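PDB 3R1P: odorant binding protein, antennal from Anopheles gambiae, which probably binds and carries small hydrophobic odorant molecules in the mosquito antenna, and here holds a palmitic acid among its helices. Local coordinates for residues Arg9-Cys21 with Glu116-Glu127. Numbering follows the deposited sequence.
Sequences RYKKPAKMLHEIC and EVIKFCHLLVLE. With PLM (palmitic acid), chain G.
In this all-helical PBP/GOBP odorant-binding fold, residues 11-21 of the first helix cross the C-terminal end of helix 116-125 at 81°, and two lysines of the first helix reach over the carbonyls at that end. Lys-11 NZ donates to Leu-123 O (2.7 Å) and to Leu-126 O (2.9 Å). One turn on, Lys-15 NZ bonds Leu-124 O at 2.8 Å and also Leu-126 O, so the two ammonium groups clasp the Leu-126 carbonyl, just past the helix, from opposite faces of its plane. Bends at chi2 and chi3 (-49° and -56°) curl the Lys-15 chain back over the helix end. Positive charge here probably suits the carbonyl-rich end of the helix dipole, and the terminal carboxylate of Glu-127 adds a long salt bridge to Lys-11. Beneath the lysines, at Ala-14, the backbones come close, its CA 5.3 Å from Leu-124 CA; Ala-14 CB meets Leu-123 CG at 3.7 Å and leans on Leu-124 CD2. Leu-123 CD2 also faces the palmitic acid chain, which Phe-120 flanks further along, so the crossing borders the bound fatty acid. His-18, held by Tyr-49 and Glu-29 through its two ring nitrogens, lays one face under Val-125 CA and Leu-124 O, the oxygen 3.2 Å from His-18 CG.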
loop_
_atom_site.group_PDB
_atom_site.type_symbol
_atom_site.label_atom_id
_atom_site.label_comp_id
_atom_site.label_asym_id
_atom_site.label_seq_id
_atom_site.Cartn_x
_atom_site.Cartn_y
_atom_site.Cartn_z
ATOM N N ARG A 9 16.941 9.108 5.501
ATOM C CA ARG A 9 16.111 8.441 4.505
ATOM C C ARG A 9 16.820 7.176 4.013
ATOM O O ARG A 9 18.055 7.113 4.087
ATOM C CB ARG A 9 15.812 9.383 3.341
ATOM N N TYR A 10 16.073 6.147 3.558
ATOM C CA TYR A 10 14.608 6.104 3.424
ATOM C C TYR A 10 13.819 5.653 4.665
ATOM O O TYR A 10 12.593 5.819 4.709
ATOM C CB TYR A 10 14.278 5.193 2.238
ATOM C CG TYR A 10 14.618 5.806 0.897
ATOM C CD1 TYR A 10 13.701 6.610 0.226
ATOM C CD2 TYR A 10 15.849 5.573 0.291
ATOM C CE1 TYR A 10 14.002 7.179 -1.006
ATOM C CE2 TYR A 10 16.160 6.133 -0.950
ATOM C CZ TYR A 10 15.230 6.934 -1.595
ATOM O OH TYR A 10 15.503 7.494 -2.821
ATOM N N LYS A 11 14.519 5.017 5.630
ATOM C CA LYS A 11 13.933 4.433 6.842
ATOM C C LYS A 11 13.154 5.382 7.776
ATOM O O LYS A 11 12.063 5.002 8.212
ATOM C CB LYS A 11 14.950 3.552 7.589
ATOM C CG LYS A 11 14.347 2.644 8.664
ATOM C CD LYS A 11 14.020 1.243 8.158
ATOM C CE LYS A 11 13.318 0.439 9.226
ATOM N NZ LYS A 11 12.281 -0.448 8.645
ATOM N N LYS A 12 13.685 6.595 8.073
ATOM C CA LYS A 12 12.992 7.562 8.940
ATOM C C LYS A 12 11.600 7.936 8.380
ATOM O O LYS A 12 10.619 7.754 9.112
ATOM C CB LYS A 12 13.844 8.818 9.191
ATOM C CG LYS A 12 15.088 8.578 10.028
ATOM C CD LYS A 12 15.033 9.365 11.329
ATOM C CE LYS A 12 15.841 10.648 11.311
ATOM N NZ LYS A 12 15.399 11.611 10.260
ATOM N N PRO A 13 11.458 8.403 7.106
ATOM C CA PRO A 13 10.113 8.768 6.619
ATOM C C PRO A 13 9.079 7.652 6.612
ATOM O O PRO A 13 7.924 7.910 6.940
ATOM C CB PRO A 13 10.360 9.293 5.203
ATOM C CG PRO A 13 11.795 9.615 5.143
ATOM C CD PRO A 13 12.486 8.691 6.079
ATOM N N ALA A 14 9.472 6.428 6.229
ATOM C CA ALA A 14 8.570 5.276 6.131
ATOM C C ALA A 14 8.008 4.805 7.466
ATOM O O ALA A 14 6.874 4.323 7.499
ATOM C CB ALA A 14 9.267 4.132 5.423
ATOM N N LYS A 15 8.802 4.926 8.562
ATOM C CA LYS A 15 8.392 4.539 9.919
ATOM C C LYS A 15 7.277 5.469 10.428
ATOM O O LYS A 15 6.312 5.015 11.047
ATOM C CB LYS A 15 9.607 4.534 10.882
ATOM C CG LYS A 15 10.598 3.363 10.680
ATOM C CD LYS A 15 9.947 1.952 10.600
ATOM C CE LYS A 15 9.085 1.587 11.796
ATOM N NZ LYS A 15 8.451 0.257 11.636
ATOM N N MET A 16 7.446 6.766 10.110
ATOM C CA MET A 16 6.571 7.926 10.336
ATOM C C MET A 16 5.203 7.648 9.676
ATOM O O MET A 16 4.159 7.984 10.231
ATOM C CB MET A 16 7.199 9.081 9.554
ATOM C CG MET A 16 7.579 10.252 10.341
ATOM S SD MET A 16 8.178 11.467 9.155
ATOM C CE MET A 16 7.720 12.839 9.931
ATOM N N LEU A 17 5.249 7.088 8.434
ATOM C CA LEU A 17 4.115 6.744 7.576
ATOM C C LEU A 17 3.341 5.524 8.101
ATOM O O LEU A 17 2.114 5.540 8.099
ATOM C CB LEU A 17 4.672 6.489 6.157
ATOM C CG LEU A 17 3.799 6.771 4.937
ATOM C CD1 LEU A 17 3.586 8.236 4.724
ATOM C CD2 LEU A 17 4.467 6.263 3.683
ATOM N N HIS A 18 4.064 4.487 8.582
ATOM C CA HIS A 18 3.521 3.238 9.134
ATOM C C HIS A 18 2.632 3.433 10.380
ATOM O O HIS A 18 1.573 2.800 10.483
ATOM C CB HIS A 18 4.685 2.276 9.443
ATOM C CG HIS A 18 4.284 1.016 10.143
ATOM N ND1 HIS A 18 3.625 0.005 9.478
ATOM C CD2 HIS A 18 4.485 0.642 11.426
ATOM C CE1 HIS A 18 3.429 -0.946 10.377
ATOM N NE2 HIS A 18 3.939 -0.610 11.560
ATOM N N GLU A 19 3.093 4.266 11.342
ATOM C CA GLU A 19 2.397 4.551 12.602
ATOM C C GLU A 19 1.065 5.280 12.435
ATOM O O GLU A 19 0.100 4.938 13.123
ATOM C CB GLU A 19 3.325 5.270 13.595
ATOM C CG GLU A 19 4.427 4.369 14.138
ATOM C CD GLU A 19 4.761 4.462 15.618
ATOM O OE1 GLU A 19 4.200 5.330 16.329
ATOM O OE2 GLU A 19 5.624 3.671 16.060
ATOM N N ILE A 20 0.995 6.249 11.508
ATOM C CA ILE A 20 -0.251 6.982 11.232
ATOM C C ILE A 20 -1.303 6.060 10.609
ATOM O O ILE A 20 -2.457 6.056 11.044
ATOM C CB ILE A 20 0.009 8.259 10.396
ATOM C CG1 ILE A 20 0.714 9.311 11.255
ATOM C CG2 ILE A 20 -1.286 8.838 9.777
ATOM C CD1 ILE A 20 1.611 10.140 10.515
ATOM N N CYS A 21 -0.886 5.257 9.619
ATOM C CA CYS A 21 -1.791 4.357 8.924
ATOM C C CYS A 21 -2.311 3.164 9.692
ATOM O O CYS A 21 -3.421 2.705 9.413
ATOM C CB CYS A 21 -1.275 4.020 7.534
ATOM S SG CYS A 21 -1.129 5.479 6.475
ATOM N N GLU A 116 9.536 -7.845 -3.971
ATOM C CA GLU A 116 9.116 -6.447 -3.842
ATOM C C GLU A 116 8.250 -6.215 -2.620
ATOM O O GLU A 116 8.522 -5.274 -1.872
ATOM C CB GLU A 116 8.495 -5.863 -5.121
ATOM C CG GLU A 116 7.563 -6.786 -5.889
ATOM C CD GLU A 116 7.465 -6.520 -7.373
ATOM O OE1 GLU A 116 8.325 -5.786 -7.914
ATOM O OE2 GLU A 116 6.543 -7.074 -8.015
ATOM N N VAL A 117 7.254 -7.107 -2.384
ATOM C CA VAL A 117 6.391 -7.018 -1.199
ATOM C C VAL A 117 7.263 -7.049 0.079
ATOM O O VAL A 117 7.103 -6.180 0.933
ATOM C CB VAL A 117 5.253 -8.080 -1.188
ATOM C CG1 VAL A 117 4.405 -7.993 0.076
ATOM C CG2 VAL A 117 4.362 -7.947 -2.423
ATOM N N ILE A 118 8.208 -8.016 0.171
ATOM C CA ILE A 118 9.114 -8.191 1.317
ATOM C C ILE A 118 9.946 -6.921 1.615
ATOM O O ILE A 118 10.032 -6.507 2.771
ATOM C CB ILE A 118 9.981 -9.486 1.171
ATOM C CG1 ILE A 118 9.100 -10.749 1.277
ATOM C CG2 ILE A 118 11.097 -9.540 2.222
ATOM C CD1 ILE A 118 9.788 -12.112 0.883
ATOM N N LYS A 119 10.533 -6.309 0.574
ATOM C CA LYS A 119 11.336 -5.090 0.697
ATOM C C LYS A 119 10.541 -3.931 1.306
ATOM O O LYS A 119 11.025 -3.317 2.257
ATOM C CB LYS A 119 11.951 -4.699 -0.648
ATOM C CG LYS A 119 13.160 -5.569 -1.011
ATOM C CD LYS A 119 13.697 -5.247 -2.401
ATOM C CE LYS A 119 14.810 -6.181 -2.812
ATOM N NZ LYS A 119 15.393 -5.795 -4.122
ATOM N N PHE A 120 9.307 -3.678 0.802
ATOM C CA PHE A 120 8.421 -2.640 1.341
ATOM C C PHE A 120 7.947 -3.030 2.740
ATOM O O PHE A 120 7.841 -2.167 3.618
ATOM C CB PHE A 120 7.226 -2.376 0.409
ATOM C CG PHE A 120 7.586 -1.576 -0.813
ATOM C CD1 PHE A 120 7.805 -0.206 -0.724
ATOM C CD2 PHE A 120 7.691 -2.184 -2.057
ATOM C CE1 PHE A 120 8.135 0.539 -1.855
ATOM C CE2 PHE A 120 8.040 -1.444 -3.183
ATOM C CZ PHE A 120 8.255 -0.085 -3.076
ATOM N N CYS A 121 7.707 -4.343 2.953
ATOM C CA CYS A 121 7.294 -4.898 4.245
ATOM C C CYS A 121 8.344 -4.568 5.307
ATOM O O CYS A 121 7.986 -4.031 6.349
ATOM C CB CYS A 121 7.054 -6.401 4.131
ATOM S SG CYS A 121 6.539 -7.188 5.672
ATOM N N HIS A 122 9.636 -4.844 5.025
ATOM C CA HIS A 122 10.747 -4.579 5.939
ATOM C C HIS A 122 10.915 -3.082 6.239
ATOM O O HIS A 122 11.084 -2.705 7.398
ATOM C CB HIS A 122 12.062 -5.133 5.371
ATOM C CG HIS A 122 12.150 -6.633 5.343
ATOM N ND1 HIS A 122 13.196 -7.268 4.703
ATOM C CD2 HIS A 122 11.315 -7.572 5.850
ATOM C CE1 HIS A 122 12.987 -8.565 4.869
ATOM N NE2 HIS A 122 11.861 -8.797 5.544
ATOM N N LEU A 123 10.879 -2.243 5.190
ATOM C CA LEU A 123 11.065 -0.790 5.285
ATOM C C LEU A 123 10.042 -0.117 6.197
ATOM O O LEU A 123 10.412 0.714 7.032
ATOM C CB LEU A 123 11.022 -0.161 3.874
ATOM C CG LEU A 123 11.165 1.365 3.805
ATOM C CD1 LEU A 123 12.579 1.810 4.176
ATOM C CD2 LEU A 123 10.767 1.892 2.446
ATOM N N LEU A 124 8.772 -0.481 6.034
ATOM C CA LEU A 124 7.655 0.106 6.763
ATOM C C LEU A 124 7.433 -0.566 8.137
ATOM O O LEU A 124 7.224 0.172 9.120
ATOM C CB LEU A 124 6.359 -0.109 5.959
ATOM C CG LEU A 124 6.182 0.740 4.714
ATOM C CD1 LEU A 124 5.257 0.061 3.719
ATOM C CD2 LEU A 124 5.666 2.141 5.070
ATOM N N VAL A 125 7.416 -1.900 8.131
ATOM C CA VAL A 125 6.983 -2.677 9.291
ATOM C C VAL A 125 8.046 -3.054 10.345
ATOM O O VAL A 125 7.698 -3.044 11.515
ATOM C CB VAL A 125 6.005 -3.798 8.825
ATOM C CG1 VAL A 125 5.293 -4.439 9.986
ATOM C CG2 VAL A 125 4.972 -3.239 7.812
ATOM N N LEU A 126 9.313 -3.326 9.999
ATOM C CA LEU A 126 10.301 -3.673 11.032
ATOM C C LEU A 126 10.968 -2.426 11.623
ATOM O O LEU A 126 10.846 -1.331 11.062
ATOM C CB LEU A 126 11.370 -4.654 10.503
ATOM C CG LEU A 126 10.887 -5.927 9.837
ATOM C CD1 LEU A 126 12.027 -6.676 9.222
ATOM C CD2 LEU A 126 10.073 -6.805 10.782
ATOM N N GLU A 127 11.700 -2.611 12.750
ATOM C CA GLU A 127 12.429 -1.541 13.440
ATOM C C GLU A 127 13.571 -0.993 12.562
ATOM O O GLU A 127 13.896 0.209 12.676
ATOM C CB GLU A 127 13.033 -2.061 14.754
ATOM C CG GLU A 127 12.038 -2.339 15.862
ATOM C CD GLU A 127 12.667 -2.818 17.161
ATOM O OE1 GLU A 127 13.808 -2.403 17.473
ATOM O OE2 GLU A 127 12.005 -3.600 17.884
ATOM O OXT GLU A 127 14.152 -1.773 11.775
HETATM C C1 PLM G . 10.009 8.540 1.350
HETATM O O1 PLM G . 11.118 9.098 1.512
HETATM O O2 PLM G . 8.981 9.190 1.049
HETATM C C2 PLM G . 9.932 7.033 1.526
HETATM C C3 PLM G . 8.509 6.487 1.365
HETATM C C4 PLM G . 8.490 4.997 1.013
HETATM C C5 PLM G . 7.181 4.331 1.443
HETATM C C6 PLM G . 6.596 3.425 0.358
HETATM C C7 PLM G . 5.136 3.070 0.642
HETATM C C8 PLM G . 4.483 2.369 -0.546
HETATM C C9 PLM G . 3.656 1.158 -0.122
HETATM C CA PLM G . 3.339 0.266 -1.321
HETATM C CB PLM G . 2.712 -1.058 -0.896
HETATM C CC PLM G . 3.783 -2.061 -0.483
HETATM C CD PLM G . 3.388 -3.499 -0.816
HETATM C CE PLM G . 2.388 -4.130 0.157
HETATM C CF PLM G . 2.229 -3.386 1.483
HETATM C CG PLM G . 3.336 -3.739 2.454
#